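Local coordinates for 5' nucleotidase family protein (Staphylococcus aureus subsp. aureus, PDB 4Q7F) that belongs to the 5'-nucleotidase family, joining a two-metal calcineurin-like phosphoesterase domain to a C-terminal domain, with a ligand pocket lined from both, at residues Gly47-Asn52 against Phe300-Asp305; Glu228-Leu233 against Glu254-Thr259; Glu402-Ser407 against Val440-His445. All coordinates share one frame; numbering follows the deposited sequence. Where two conformers were deposited one is given.

Contact 1: residues Gly47-Asn52 against Phe300-Asp305; sequences GLLLAN and FTIDED
L49 and L50, in the first turn of helix 48-59 of the calcineurin-like phosphoesterase domain, receive F300 and I302 from the extended chain that leads into helix 304-317. The contact thus joins this domain to the chain that follows its sheet strand 284-293. G47 is the N-cap of the first helix, with backbone angles that suit glycine, and its carbonyl takes the amide of A51. L49 meets both residues of the other segment. Its CB lies at the edge of the F300 ring, in the ring plane, 3.9 Å from CZ, while its CD1 reaches CG2 of I302 at 4.3 Å; the side chain also touches F96 of helix 91-99. L50 works on the ring face. Its CG stands anti to the backbone N (chi1 -171°), which brings CD1 over one face of F300, the two side chains roughly perpendicular. H53 also meets this ring, with the planes inclined at about 55°. No hydrogen bond links the segments; apolar side chains dominate, and the L49 carbonyl O also approaches F300 CE1 at 3.8 Å. The L50 methyl CD1 sits 3.6 Å from the centroid of the F300 ring, 11° off its normal, a CH-pi contact.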
ATOM      1  N   GLY A  47      -3.535 -13.978   7.101  1.00 20.35           N
ATOM      2  CA  GLY A  47      -3.076 -13.338   8.310  1.00 19.37           C
ATOM      3  C   GLY A  47      -1.798 -13.952   8.825  1.00 19.13           C
ATOM      4  O   GLY A  47      -1.481 -15.071   8.502  1.00 18.88           O
ATOM      5  N   LEU A  48      -1.090 -13.186   9.656  1.00 19.60           N
ATOM      6  CA  LEU A  48       0.214 -13.560  10.148  1.00 19.50           C
ATOM      7  C   LEU A  48       0.196 -14.747  11.117  1.00 19.01           C
ATOM      8  O   LEU A  48       1.111 -15.576  11.118  1.00 17.91           O
ATOM      9  CB  LEU A  48       0.870 -12.335  10.807  1.00 20.11           C
ATOM     10  CG  LEU A  48       2.326 -12.510  11.205  1.00 22.33           C
ATOM     11  CD1 LEU A  48       3.177 -12.645   9.962  1.00 22.06           C
ATOM     12  CD2 LEU A  48       2.822 -11.368  12.076  1.00 23.25           C
ATOM     13  N   LEU A  49      -0.826 -14.840  11.943  1.00 19.79           N
ATOM     14  CA  LEU A  49      -0.899 -15.972  12.862  1.00 20.21           C
ATOM     15  C   LEU A  49      -0.836 -17.282  12.067  1.00 20.61           C
ATOM     16  O   LEU A  49       0.001 -18.132  12.324  1.00 18.42           O
ATOM     17  CB  LEU A  49      -2.160 -15.914  13.696  1.00 20.53           C
ATOM     18  CG  LEU A  49      -2.114 -14.865  14.803  1.00 21.36           C
ATOM     19  CD1 LEU A  49      -3.472 -14.822  15.482  1.00 21.50           C
ATOM     20  CD2 LEU A  49      -1.011 -15.183  15.817  1.00 22.49           C
ATOM     21  N   LEU A  50      -1.686 -17.399  11.057  1.00 20.24           N
ATOM     22  CA  LEU A  50      -1.769 -18.605  10.272  1.00 21.96           C
ATOM     23  C   LEU A  50      -0.572 -18.761   9.344  1.00 21.04           C
ATOM     24  O   LEU A  50      -0.019 -19.855   9.225  1.00 20.06           O
ATOM     25  CB  LEU A  50      -3.094 -18.643   9.513  1.00 22.39           C
ATOM     26  CG  LEU A  50      -3.477 -19.905   8.794  1.00 24.65           C
ATOM     27  CD1 LEU A  50      -3.540 -21.065   9.778  1.00 26.65           C
ATOM     28  CD2 LEU A  50      -4.829 -19.674   8.132  1.00 25.58           C
ATOM     29  N   ALA A  51      -0.135 -17.669   8.723  1.00 19.94           N
ATOM     30  CA  ALA A  51       1.036 -17.752   7.856  1.00 18.85           C
ATOM     31  C   ALA A  51       2.249 -18.210   8.659  1.00 18.40           C
ATOM     32  O   ALA A  51       3.024 -19.024   8.198  1.00 17.39           O
ATOM     33  CB  ALA A  51       1.313 -16.425   7.199  1.00 19.01           C
ATOM     34  N   ASN A  52       2.389 -17.711   9.885  1.00 18.41           N
ATOM     35  CA  ASN A  52       3.516 -18.094  10.712  1.00 19.06           C
ATOM     36  C   ASN A  52       3.417 -19.567  11.122  1.00 20.25           C
ATOM     37  O   ASN A  52       4.433 -20.260  11.215  1.00 21.65           O
ATOM     38  CB  ASN A  52       3.633 -17.201  11.955  1.00 18.35           C
ATOM     39  CG  ASN A  52       4.868 -17.491  12.758  1.00 18.37           C
ATOM     40  OD1 ASN A  52       5.999 -17.257  12.302  1.00 19.80           O
ATOM     41  ND2 ASN A  52       4.675 -17.925  13.982  1.00 18.51           N
ATOM     42  N   PHE A 300      -3.824 -25.692  14.162  1.00 30.62           N
ATOM     43  CA  PHE A 300      -3.752 -24.276  14.389  1.00 31.22           C
ATOM     44  C   PHE A 300      -4.712 -23.838  15.478  1.00 30.70           C
ATOM     45  O   PHE A 300      -5.893 -24.134  15.426  1.00 30.90           O
ATOM     46  CB  PHE A 300      -4.091 -23.533  13.091  1.00 30.47           C
ATOM     47  CG  PHE A 300      -4.149 -22.043  13.237  1.00 30.96           C
ATOM     48  CD1 PHE A 300      -2.988 -21.311  13.506  1.00 30.39           C
ATOM     49  CD2 PHE A 300      -5.348 -21.353  13.033  1.00 31.28           C
ATOM     50  CE1 PHE A 300      -3.031 -19.935  13.610  1.00 29.66           C
ATOM     51  CE2 PHE A 300      -5.394 -19.977  13.132  1.00 30.28           C
ATOM     52  CZ  PHE A 300      -4.232 -19.265  13.427  1.00 29.82           C
ATOM     53  N   THR A 301      -4.192 -23.135  16.464  1.00 31.44           N
ATOM     54  CA  THR A 301      -5.023 -22.585  17.517  1.00 33.42           C
ATOM     55  C   THR A 301      -4.594 -21.164  17.821  1.00 33.15           C
ATOM     56  O   THR A 301      -3.451 -20.786  17.593  1.00 33.82           O
ATOM     57  CB  THR A 301      -4.915 -23.391  18.806  1.00 35.81           C
ATOM     58  OG1 THR A 301      -3.543 -23.466  19.172  1.00 38.39           O
ATOM     59  CG2 THR A 301      -5.464 -24.784  18.620  1.00 37.18           C
ATOM     60  N   ILE A 302      -5.531 -20.376  18.325  1.00 32.82           N
ATOM     61  CA  ILE A 302      -5.271 -19.012  18.690  1.00 32.95           C
ATOM     62  C   ILE A 302      -5.457 -18.986  20.196  1.00 33.14           C
ATOM     63  O   ILE A 302      -6.510 -19.369  20.688  1.00 32.97           O
ATOM     64  CB  ILE A 302      -6.230 -18.061  17.957  1.00 31.53           C
ATOM     65  CG1 ILE A 302      -6.018 -18.201  16.438  1.00 30.78           C
ATOM     66  CG2 ILE A 302      -6.001 -16.624  18.411  1.00 31.20           C
ATOM     67  CD1 ILE A 302      -6.957 -17.366  15.578  1.00 30.34           C
ATOM     68  N   ASP A 303      -4.441 -18.563  20.931  1.00 35.15           N
ATOM     69  CA  ASP A 303      -4.553 -18.586  22.398  1.00 39.74           C
ATOM     70  C   ASP A 303      -5.580 -17.570  22.924  1.00 36.81           C
ATOM     71  O   ASP A 303      -5.977 -16.646  22.215  1.00 34.74           O
ATOM     72  CB  ASP A 303      -3.184 -18.482  23.079  1.00 45.48           C
ATOM     73  CG  ASP A 303      -2.490 -17.181  22.818  1.00 49.91           C
ATOM     74  OD1 ASP A 303      -3.179 -16.151  22.692  1.00 59.02           O
ATOM     75  OD2 ASP A 303      -1.240 -17.183  22.772  1.00 58.11           O
ATOM     76  N   GLU A 304      -6.017 -17.783  24.160  1.00 37.24           N
ATOM     77  CA  GLU A 304      -7.063 -16.970  24.798  1.00 37.61           C
ATOM     78  C   GLU A 304      -6.863 -15.449  24.747  1.00 34.07           C
ATOM     79  O   GLU A 304      -7.812 -14.724  24.466  1.00 32.80           O
ATOM     80  CB  GLU A 304      -7.262 -17.400  26.260  1.00 40.86           C
ATOM     81  CG  GLU A 304      -6.022 -17.194  27.116  1.00 45.32           C
ATOM     82  CD  GLU A 304      -6.216 -17.527  28.587  1.00 49.60           C
ATOM     83  OE1 GLU A 304      -7.367 -17.797  29.020  1.00 52.31           O
ATOM     84  OE2 GLU A 304      -5.195 -17.495  29.306  1.00 53.89           O
ATOM     85  N   ASP A 305      -5.643 -14.981  25.019  1.00 32.68           N
ATOM     86  CA  ASP A 305      -5.352 -13.547  25.059  1.00 31.49           C
ATOM     87  C   ASP A 305      -5.496 -12.957  23.675  1.00 28.43           C
ATOM     88  O   ASP A 305      -6.059 -11.894  23.533  1.00 27.88           O
ATOM     89  CB  ASP A 305      -3.968 -13.249  25.623  1.00 32.64           C
ATOM     90  CG  ASP A 305      -3.852 -13.586  27.104  1.00 36.10           C
ATOM     91  OD1 ASP A 305      -4.886 -13.694  27.799  1.00 38.26           O
ATOM     92  OD2 ASP A 305      -2.717 -13.715  27.575  1.00 37.52           O
TER

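Contact 2: residues Glu228-Leu233 against Glu254-Thr259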
ATOM      1  N   GLU A 228      12.340  -0.560  -9.079  1.00 30.02           N
ATOM      2  CA  GLU A 228      13.618  -0.728  -9.757  1.00 32.08           C
ATOM      3  C   GLU A 228      14.098  -2.178  -9.773  1.00 32.10           C
ATOM      4  O   GLU A 228      15.269  -2.436 -10.045  1.00 33.30           O
ATOM      5  CB  GLU A 228      14.677   0.094  -9.015  1.00 33.89           C
ATOM      6  CG  GLU A 228      14.272   1.513  -8.650  1.00 34.09           C
ATOM      7  CD  GLU A 228      15.356   2.245  -7.879  1.00 34.21           C
ATOM      8  OE1 GLU A 228      16.463   2.405  -8.419  1.00 37.42           O
ATOM      9  OE2 GLU A 228      15.094   2.699  -6.753  1.00 32.28           O
ATOM     10  N   GLY A 229      13.210  -3.119  -9.481  1.00 30.78           N
ATOM     11  CA  GLY A 229      13.582  -4.525  -9.394  1.00 29.85           C
ATOM     12  C   GLY A 229      14.148  -5.131 -10.665  1.00 30.82           C
ATOM     13  O   GLY A 229      15.096  -5.920 -10.613  1.00 29.75           O
ATOM     14  N   TYR A 230      13.578  -4.773 -11.812  1.00 31.33           N
ATOM     15  CA  TYR A 230      14.061  -5.328 -13.067  1.00 33.06           C
ATOM     16  C   TYR A 230      15.472  -4.835 -13.374  1.00 35.11           C
ATOM     17  O   TYR A 230      16.361  -5.632 -13.686  1.00 36.03           O
ATOM     18  CB  TYR A 230      13.127  -5.025 -14.234  1.00 33.57           C
ATOM     19  CG  TYR A 230      13.566  -5.732 -15.487  1.00 35.00           C
ATOM     20  CD1 TYR A 230      14.506  -5.160 -16.342  1.00 36.64           C
ATOM     21  CD2 TYR A 230      13.063  -6.982 -15.806  1.00 34.91           C
ATOM     22  CE1 TYR A 230      14.934  -5.820 -17.480  1.00 37.76           C
ATOM     23  CE2 TYR A 230      13.473  -7.646 -16.954  1.00 36.40           C
ATOM     24  CZ  TYR A 230      14.411  -7.064 -17.781  1.00 37.76           C
ATOM     25  OH  TYR A 230      14.819  -7.732 -18.911  1.00 39.09           O
ATOM     26  N   ALA A 231      15.676  -3.525 -13.283  1.00 35.93           N
ATOM     27  CA  ALA A 231      16.990  -2.941 -13.545  1.00 36.87           C
ATOM     28  C   ALA A 231      18.038  -3.558 -12.608  1.00 36.95           C
ATOM     29  O   ALA A 231      19.182  -3.762 -12.998  1.00 37.80           O
ATOM     30  CB  ALA A 231      16.946  -1.438 -13.377  1.00 36.19           C
HETATM   31  N   MSE A 232      17.638  -3.848 -11.376  1.00 36.02           N
HETATM   32  CA  MSE A 232      18.551  -4.458 -10.393  1.00 36.03           C
HETATM   33  C   MSE A 232      18.964  -5.852 -10.823  1.00 36.71           C
HETATM   34  O   MSE A 232      20.155  -6.195 -10.821  1.00 37.27           O
HETATM   35  CB  MSE A 232      17.886  -4.441  -9.024  1.00 35.34           C
HETATM   36  CG  MSE A 232      17.919  -3.041  -8.417  1.00 36.60           C
HETATM   37 SE   MSE A 232      16.447  -2.833  -7.104  1.00 39.87          SE
HETATM   38  CE  MSE A 232      17.537  -3.299  -5.529  1.00 35.62           C
ATOM     39  N   LEU A 233      17.996  -6.678 -11.203  1.00 36.35           N
ATOM     40  CA  LEU A 233      18.304  -8.032 -11.672  1.00 37.93           C
ATOM     41  C   LEU A 233      19.076  -8.003 -12.989  1.00 39.66           C
ATOM     42  O   LEU A 233      20.111  -8.655 -13.128  1.00 40.35           O
ATOM     43  CB  LEU A 233      17.018  -8.851 -11.837  1.00 37.07           C
ATOM     44  CG  LEU A 233      16.345  -9.309 -10.547  1.00 34.64           C
ATOM     45  CD1 LEU A 233      14.917  -9.746 -10.808  1.00 34.11           C
ATOM     46  CD2 LEU A 233      17.148 -10.429  -9.910  1.00 34.70           C
ATOM     47  N   GLU A 254      10.007 -17.436  -9.084  1.00 31.86           N
ATOM     48  CA  GLU A 254      10.602 -17.974 -10.288  1.00 33.60           C
ATOM     49  C   GLU A 254      12.085 -17.674 -10.270  1.00 34.32           C
ATOM     50  O   GLU A 254      12.608 -17.146  -9.285  1.00 33.02           O
ATOM     51  CB  GLU A 254       9.917 -17.339 -11.503  1.00 34.69           C
ATOM     52  CG  GLU A 254      10.149 -15.847 -11.649  1.00 35.24           C
ATOM     53  CD  GLU A 254       9.237 -15.215 -12.693  1.00 37.07           C
ATOM     54  OE1 GLU A 254       9.749 -14.747 -13.729  1.00 38.46           O
ATOM     55  OE2 GLU A 254       8.004 -15.210 -12.487  1.00 36.11           O
ATOM     56  N   ARG A 255      12.759 -18.005 -11.364  0.60 36.48           N
ATOM     57  CA  ARG A 255      14.190 -17.805 -11.479  0.60 38.09           C
ATOM     58  C   ARG A 255      14.480 -16.727 -12.519  0.60 37.70           C
ATOM     59  O   ARG A 255      13.814 -16.673 -13.549  0.60 37.72           O
ATOM     60  CB  ARG A 255      14.849 -19.124 -11.923  0.60 40.97           C
ATOM     61  CG  ARG A 255      14.303 -20.364 -11.214  0.60 41.91           C
ATOM     62  CD  ARG A 255      14.662 -20.430  -9.738  0.60 42.37           C
ATOM     63  NE  ARG A 255      15.963 -21.059  -9.525  0.60 45.53           N
ATOM     64  CZ  ARG A 255      16.146 -22.370  -9.350  0.60 46.01           C
ATOM     65  NH1 ARG A 255      17.373 -22.839  -9.168  0.60 46.94           N
ATOM     66  NH2 ARG A 255      15.112 -23.215  -9.354  0.60 46.20           N
ATOM     67  N   PHE A 256      15.441 -15.850 -12.226  1.00 36.60           N
ATOM     68  CA  PHE A 256      15.894 -14.838 -13.196  1.00 37.08           C
ATOM     69  C   PHE A 256      17.339 -15.284 -13.354  1.00 37.85           C
ATOM     70  O   PHE A 256      18.166 -15.049 -12.467  1.00 36.99           O
ATOM     71  CB  PHE A 256      15.827 -13.399 -12.694  1.00 35.53           C
ATOM     72  CG  PHE A 256      16.240 -12.377 -13.737  1.00 36.43           C
ATOM     73  CD1 PHE A 256      17.580 -12.102 -13.974  1.00 37.02           C
ATOM     74  CD2 PHE A 256      15.287 -11.698 -14.481  1.00 36.70           C
ATOM     75  CE1 PHE A 256      17.966 -11.178 -14.932  1.00 38.32           C
ATOM     76  CE2 PHE A 256      15.661 -10.758 -15.436  1.00 37.89           C
ATOM     77  CZ  PHE A 256      17.007 -10.499 -15.660  1.00 38.67           C
ATOM     78  N   LYS A 257      17.634 -15.949 -14.465  1.00 38.99           N
ATOM     79  CA  LYS A 257      18.946 -16.541 -14.678  1.00 40.06           C
ATOM     80  C   LYS A 257      19.152 -17.521 -13.499  1.00 39.27           C
ATOM     81  O   LYS A 257      18.347 -18.441 -13.348  1.00 38.81           O
ATOM     82  CB  LYS A 257      20.037 -15.475 -14.846  1.00 41.19           C
ATOM     83  CG  LYS A 257      19.841 -14.669 -16.126  1.00 42.62           C
ATOM     84  CD  LYS A 257      20.928 -13.642 -16.362  1.00 44.04           C
ATOM     85  CE  LYS A 257      20.661 -12.910 -17.669  1.00 45.64           C
ATOM     86  NZ  LYS A 257      21.584 -11.765 -17.856  1.00 46.88           N
ATOM     87  N   GLN A 258      20.156 -17.329 -12.646  1.00 39.06           N
ATOM     88  CA  GLN A 258      20.344 -18.252 -11.493  1.00 39.32           C
ATOM     89  C   GLN A 258      19.730 -17.713 -10.203  1.00 38.02           C
ATOM     90  O   GLN A 258      19.691 -18.405  -9.181  1.00 38.20           O
ATOM     91  CB  GLN A 258      21.824 -18.535 -11.265  1.00 41.03           C
ATOM     92  CG  GLN A 258      22.475 -19.250 -12.437  1.00 44.25           C
ATOM     93  CD  GLN A 258      21.904 -20.638 -12.636  1.00 45.36           C
ATOM     94  OE1 GLN A 258      21.978 -21.491 -11.744  1.00 45.94           O
ATOM     95  NE2 GLN A 258      21.347 -20.882 -13.810  1.00 47.88           N
ATOM     96  N   THR A 259      19.239 -16.480 -10.259  1.00 37.68           N
ATOM     97  CA  THR A 259      18.678 -15.829  -9.082  1.00 35.66           C
ATOM     98  C   THR A 259      17.279 -16.338  -8.720  1.00 33.77           C
ATOM     99  O   THR A 259      16.432 -16.482  -9.592  1.00 32.94           O
ATOM    100  CB  THR A 259      18.597 -14.302  -9.312  1.00 35.23           C
ATOM    101  OG1 THR A 259      19.894 -13.791  -9.655  1.00 35.63           O
ATOM    102  CG2 THR A 259      18.093 -13.597  -8.057  1.00 34.45           C
TER
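L233 of helix 229-236 lies against F256, at the end of strand 251-256, and against T259, touching them through CB, CD1 and CD2. CB comes first: it stands over the centre of the F256 ring, 3.9 Å from the centroid and 8° off the normal, a CH-pi contact made directly at the root of the side chain. From CB the chain runs on with CG anti to the carbonyl carbon (chi1 -73°), and the leucine and phenylalanine side chains run antiparallel to one another. CD1 lies 4.2 Å from F256 CG, whereas CD2 leaves the aromatic group and packs on the T259 methyl CG2 at 3.8 Å. V261 of strand 259-264 and F243 of strand 242-244 also touch L233.

F256 and T259 are the ends of a type II' turn that connects strands 251-256 and 259-264 as a beta hairpin at the margin of the six-stranded mixed sheet in the phosphoesterase domain. The helix therefore packs on the hairpin at its turn, and the two backbone bonds between F256 and T259 fix the spacing of the residues that L233 bridges. T259 presents its methyl to the leucine while OG1 is directed elsewhere, hydrogen-bonded with S237 OG and the carbonyl of I240.

The backbone of L233 takes part too, its carbonyl O lying 3.8 Å from F256 CE1. About one turn earlier on the helix, Y230 reaches the same phenylalanine from another direction. Its CE2 approaches the edge of the F256 ring, close to the ring plane, at 4.1 Å from F256 CE2, and the tyrosine side chain is set nearly perpendicular to that of the phenylalanine.

Contact 3: residues Glu402-Ser407 against Val440-His445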
ATOM      1  N   GLU A 402      -6.323  18.975 -16.255  1.00 21.58           N
ATOM      2  CA  GLU A 402      -5.265  17.970 -16.328  1.00 21.52           C
ATOM      3  C   GLU A 402      -5.494  16.859 -15.309  1.00 20.42           C
ATOM      4  O   GLU A 402      -5.198  15.697 -15.559  1.00 20.10           O
ATOM      5  CB  GLU A 402      -3.890  18.590 -16.049  1.00 22.65           C
ATOM      6  CG  GLU A 402      -3.374  19.447 -17.163  1.00 24.92           C
ATOM      7  CD  GLU A 402      -2.002  20.020 -16.856  1.00 27.77           C
ATOM      8  OE1 GLU A 402      -1.338  19.552 -15.907  1.00 28.53           O
ATOM      9  OE2 GLU A 402      -1.610  20.950 -17.565  1.00 29.64           O
ATOM     10  N   ALA A 403      -5.996  17.235 -14.142  1.00 19.17           N
ATOM     11  CA  ALA A 403      -6.268  16.257 -13.097  1.00 18.77           C
ATOM     12  C   ALA A 403      -7.458  15.396 -13.537  1.00 18.41           C
ATOM     13  O   ALA A 403      -7.403  14.207 -13.435  1.00 17.90           O
ATOM     14  CB  ALA A 403      -6.570  16.946 -11.782  1.00 18.71           C
ATOM     15  N   ILE A 404      -8.505  15.998 -14.106  1.00 18.58           N
ATOM     16  CA  ILE A 404      -9.664  15.184 -14.517  1.00 19.10           C
ATOM     17  C   ILE A 404      -9.248  14.287 -15.692  1.00 19.34           C
ATOM     18  O   ILE A 404      -9.737  13.181 -15.808  1.00 20.35           O
ATOM     19  CB  ILE A 404     -10.918  16.028 -14.840  1.00 19.40           C
ATOM     20  CG1 ILE A 404     -11.342  16.839 -13.616  1.00 20.08           C
ATOM     21  CG2 ILE A 404     -12.081  15.130 -15.214  1.00 19.93           C
ATOM     22  CD1 ILE A 404     -12.426  17.877 -13.873  1.00 20.53           C
ATOM     23  N   GLU A 405      -8.341  14.754 -16.552  1.00 19.42           N
ATOM     24  CA  GLU A 405      -7.876  13.928 -17.669  1.00 19.95           C
ATOM     25  C   GLU A 405      -7.064  12.719 -17.122  1.00 20.08           C
ATOM     26  O   GLU A 405      -7.091  11.627 -17.688  1.00 20.25           O
ATOM     27  CB  GLU A 405      -7.024  14.751 -18.628  1.00 20.94           C
ATOM     28  CG  GLU A 405      -7.781  15.819 -19.423  1.00 21.33           C
ATOM     29  CD  GLU A 405      -8.652  15.264 -20.539  1.00 22.42           C
ATOM     30  OE1 GLU A 405      -8.742  14.038 -20.662  1.00 23.55           O
ATOM     31  OE2 GLU A 405      -9.279  16.061 -21.326  1.00 23.13           O
ATOM     32  N   ARG A 406      -6.366  12.915 -16.015  1.00 20.48           N
ATOM     33  CA  ARG A 406      -5.569  11.814 -15.430  1.00 20.86           C
ATOM     34  C   ARG A 406      -6.545  10.725 -14.967  1.00 20.83           C
ATOM     35  O   ARG A 406      -6.392   9.568 -15.344  1.00 21.72           O
ATOM     36  CB  ARG A 406      -4.676  12.293 -14.317  1.00 20.62           C
ATOM     37  CG  ARG A 406      -4.063  11.174 -13.445  1.00 20.94           C
ATOM     38  CD  ARG A 406      -3.327  10.090 -14.222  1.00 21.35           C
ATOM     39  NE  ARG A 406      -2.841   9.043 -13.307  1.00 22.09           N
ATOM     40  CZ  ARG A 406      -2.512   7.807 -13.668  1.00 22.80           C
ATOM     41  NH1 ARG A 406      -2.599   7.418 -14.949  1.00 22.81           N
ATOM     42  NH2 ARG A 406      -2.096   6.947 -12.743  1.00 23.34           N
ATOM     43  N   SER A 407      -7.564  11.114 -14.199  1.00 20.38           N
ATOM     44  CA  SER A 407      -8.596  10.191 -13.760  1.00 20.28           C
ATOM     45  C   SER A 407      -9.261   9.513 -14.958  1.00 20.32           C
ATOM     46  O   SER A 407      -9.484   8.333 -14.902  1.00 20.73           O
ATOM     47  CB  SER A 407      -9.666  10.905 -12.921  1.00 20.21           C
ATOM     48  OG  SER A 407      -9.082  11.554 -11.803  1.00 20.88           O
ATOM     49  N   VAL A 440     -17.720  20.322  -9.681  1.00 26.67           N
ATOM     50  CA  VAL A 440     -17.478  20.540 -11.088  1.00 26.38           C
ATOM     51  C   VAL A 440     -18.183  19.430 -11.850  1.00 25.61           C
ATOM     52  O   VAL A 440     -18.099  18.268 -11.462  1.00 25.28           O
ATOM     53  CB  VAL A 440     -15.963  20.557 -11.431  1.00 25.99           C
ATOM     54  CG1 VAL A 440     -15.268  19.274 -11.027  1.00 25.45           C
ATOM     55  CG2 VAL A 440     -15.722  20.813 -12.903  1.00 25.99           C
ATOM     56  N   SER A 441     -18.921  19.804 -12.896  1.00 25.11           N
ATOM     57  CA  SER A 441     -19.596  18.852 -13.747  1.00 24.85           C
ATOM     58  C   SER A 441     -18.752  18.714 -15.009  1.00 23.87           C
ATOM     59  O   SER A 441     -18.080  19.664 -15.418  1.00 25.78           O
ATOM     60  CB  SER A 441     -21.038  19.283 -14.070  1.00 25.77           C
ATOM     61  OG  SER A 441     -21.053  20.450 -14.836  1.00 26.76           O
ATOM     62  N   TYR A 442     -18.805  17.535 -15.619  1.00 23.54           N
ATOM     63  CA  TYR A 442     -17.972  17.204 -16.785  1.00 22.50           C
ATOM     64  C   TYR A 442     -18.436  15.950 -17.504  1.00 22.14           C
ATOM     65  O   TYR A 442     -19.207  15.144 -16.987  1.00 22.09           O
ATOM     66  CB  TYR A 442     -16.506  17.027 -16.346  1.00 21.93           C
ATOM     67  CG  TYR A 442     -16.317  16.046 -15.197  1.00 21.71           C
ATOM     68  CD1 TYR A 442     -16.562  16.433 -13.879  1.00 22.52           C
ATOM     69  CD2 TYR A 442     -15.864  14.739 -15.416  1.00 21.04           C
ATOM     70  CE1 TYR A 442     -16.395  15.537 -12.819  1.00 22.15           C
ATOM     71  CE2 TYR A 442     -15.696  13.849 -14.360  1.00 21.17           C
ATOM     72  CZ  TYR A 442     -15.959  14.256 -13.061  1.00 21.73           C
ATOM     73  OH  TYR A 442     -15.785  13.364 -12.002  1.00 21.71           O
ATOM     74  N   THR A 443     -17.931  15.801 -18.717  1.00 22.09           N
ATOM     75  CA  THR A 443     -18.240  14.710 -19.578  1.00 22.41           C
ATOM     76  C   THR A 443     -16.914  14.099 -19.986  1.00 22.35           C
ATOM     77  O   THR A 443     -15.993  14.817 -20.407  1.00 22.55           O
ATOM     78  CB  THR A 443     -18.937  15.194 -20.873  1.00 23.57           C
ATOM     79  OG1 THR A 443     -20.174  15.842 -20.554  1.00 23.92           O
ATOM     80  CG2 THR A 443     -19.210  14.013 -21.797  1.00 24.83           C
ATOM     81  N   ILE A 444     -16.790  12.786 -19.807  1.00 22.01           N
ATOM     82  CA  ILE A 444     -15.602  12.062 -20.231  1.00 20.98           C
ATOM     83  C   ILE A 444     -15.952  11.260 -21.476  1.00 21.51           C
ATOM     84  O   ILE A 444     -16.912  10.504 -21.462  1.00 22.01           O
ATOM     85  CB  ILE A 444     -15.085  11.106 -19.131  1.00 20.62           C
ATOM     86  CG1 ILE A 444     -14.541  11.899 -17.931  1.00 20.70           C
ATOM     87  CG2 ILE A 444     -13.990  10.239 -19.707  1.00 20.81           C
ATOM     88  CD1 ILE A 444     -14.142  11.023 -16.723  1.00 21.23           C
ATOM     89  N   HIS A 445     -15.184  11.445 -22.545  1.00 22.19           N
ATOM     90  CA  HIS A 445     -15.355  10.720 -23.809  1.00 23.54           C
ATOM     91  C   HIS A 445     -14.214   9.719 -23.926  1.00 23.61           C
ATOM     92  O   HIS A 445     -13.137  10.055 -24.399  1.00 24.03           O
ATOM     93  CB  HIS A 445     -15.330  11.683 -24.998  1.00 24.16           C
ATOM     94  CG  HIS A 445     -16.556  12.529 -25.111  1.00 24.96           C
ATOM     95  ND1 HIS A 445     -17.711  12.075 -25.702  1.00 25.91           N
ATOM     96  CD2 HIS A 445     -16.818  13.791 -24.702  1.00 25.01           C
ATOM     97  CE1 HIS A 445     -18.634  13.017 -25.657  1.00 25.10           C
ATOM     98  NE2 HIS A 445     -18.113  14.072 -25.065  1.00 26.06           N
TER
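I404, Y442 and I444 have the most surface buried in this contact, in which helix 397-408 of the 5'-nucleotidase C-terminal domain packs on strand 441-445, an inner strand of a four-stranded mixed sheet. I404 has far more surface buried here than any other residue, and its two branches divide the work. CG2, anti to the backbone N, comes over a face of the Y442 ring, 4.2 Å from the centroid and 27° off the normal. This CH-pi contact is displaced toward one side of the ring, with CD2 the nearest ring atom at 3.8 Å. The longer branch extends away from the helix, so that CD1 reaches V440, the first residue of 440-445.

Y442 holds its ring between the backbone N and the carbonyl carbon (chi1 53°). I444 CD1 lies at the ring edge, in plane, and comes within 4.8 Å of I404 CG2. F523 of the adjoining strand 522-526 meets the ring with its plane nearly parallel. The phenol is tied down as well: OH hydrogen-bonds with the backbone N of Y437, in strand 435-438 of another sheet of this domain. Y437 also touches I404, so both partners of the CH-pi pair meet the same residue. V454 and M457 of strand 454-459 give I404 further apolar neighbours. At the far end of the isoleucine, the terminal CD1 methyl stands 4.3 Å from V440 CG1.

How the contacts relate
All three contacts are mainly apolar, without a hydrogen bond across the segments, and each sets a methyl or methylene of a helix residue over an aromatic face. Their settings differ. Contacts 1 and 2 are partly buried, whereas every touching residue of contact 3 is buried. Contact 2 falls within the sequence span closed by contact 1, and their first segments belong to the phosphoesterase domain; contact 3 is confined to the C-terminal domain. Contact 1 pins an extended chain to a helix start, while contacts 2 and 3 join helices to sheets. None touch: the nearest atoms of contacts 2 and 3 are about 17 Å apart, and contacts 1 and 3 lie on opposite sides of the chain's centre.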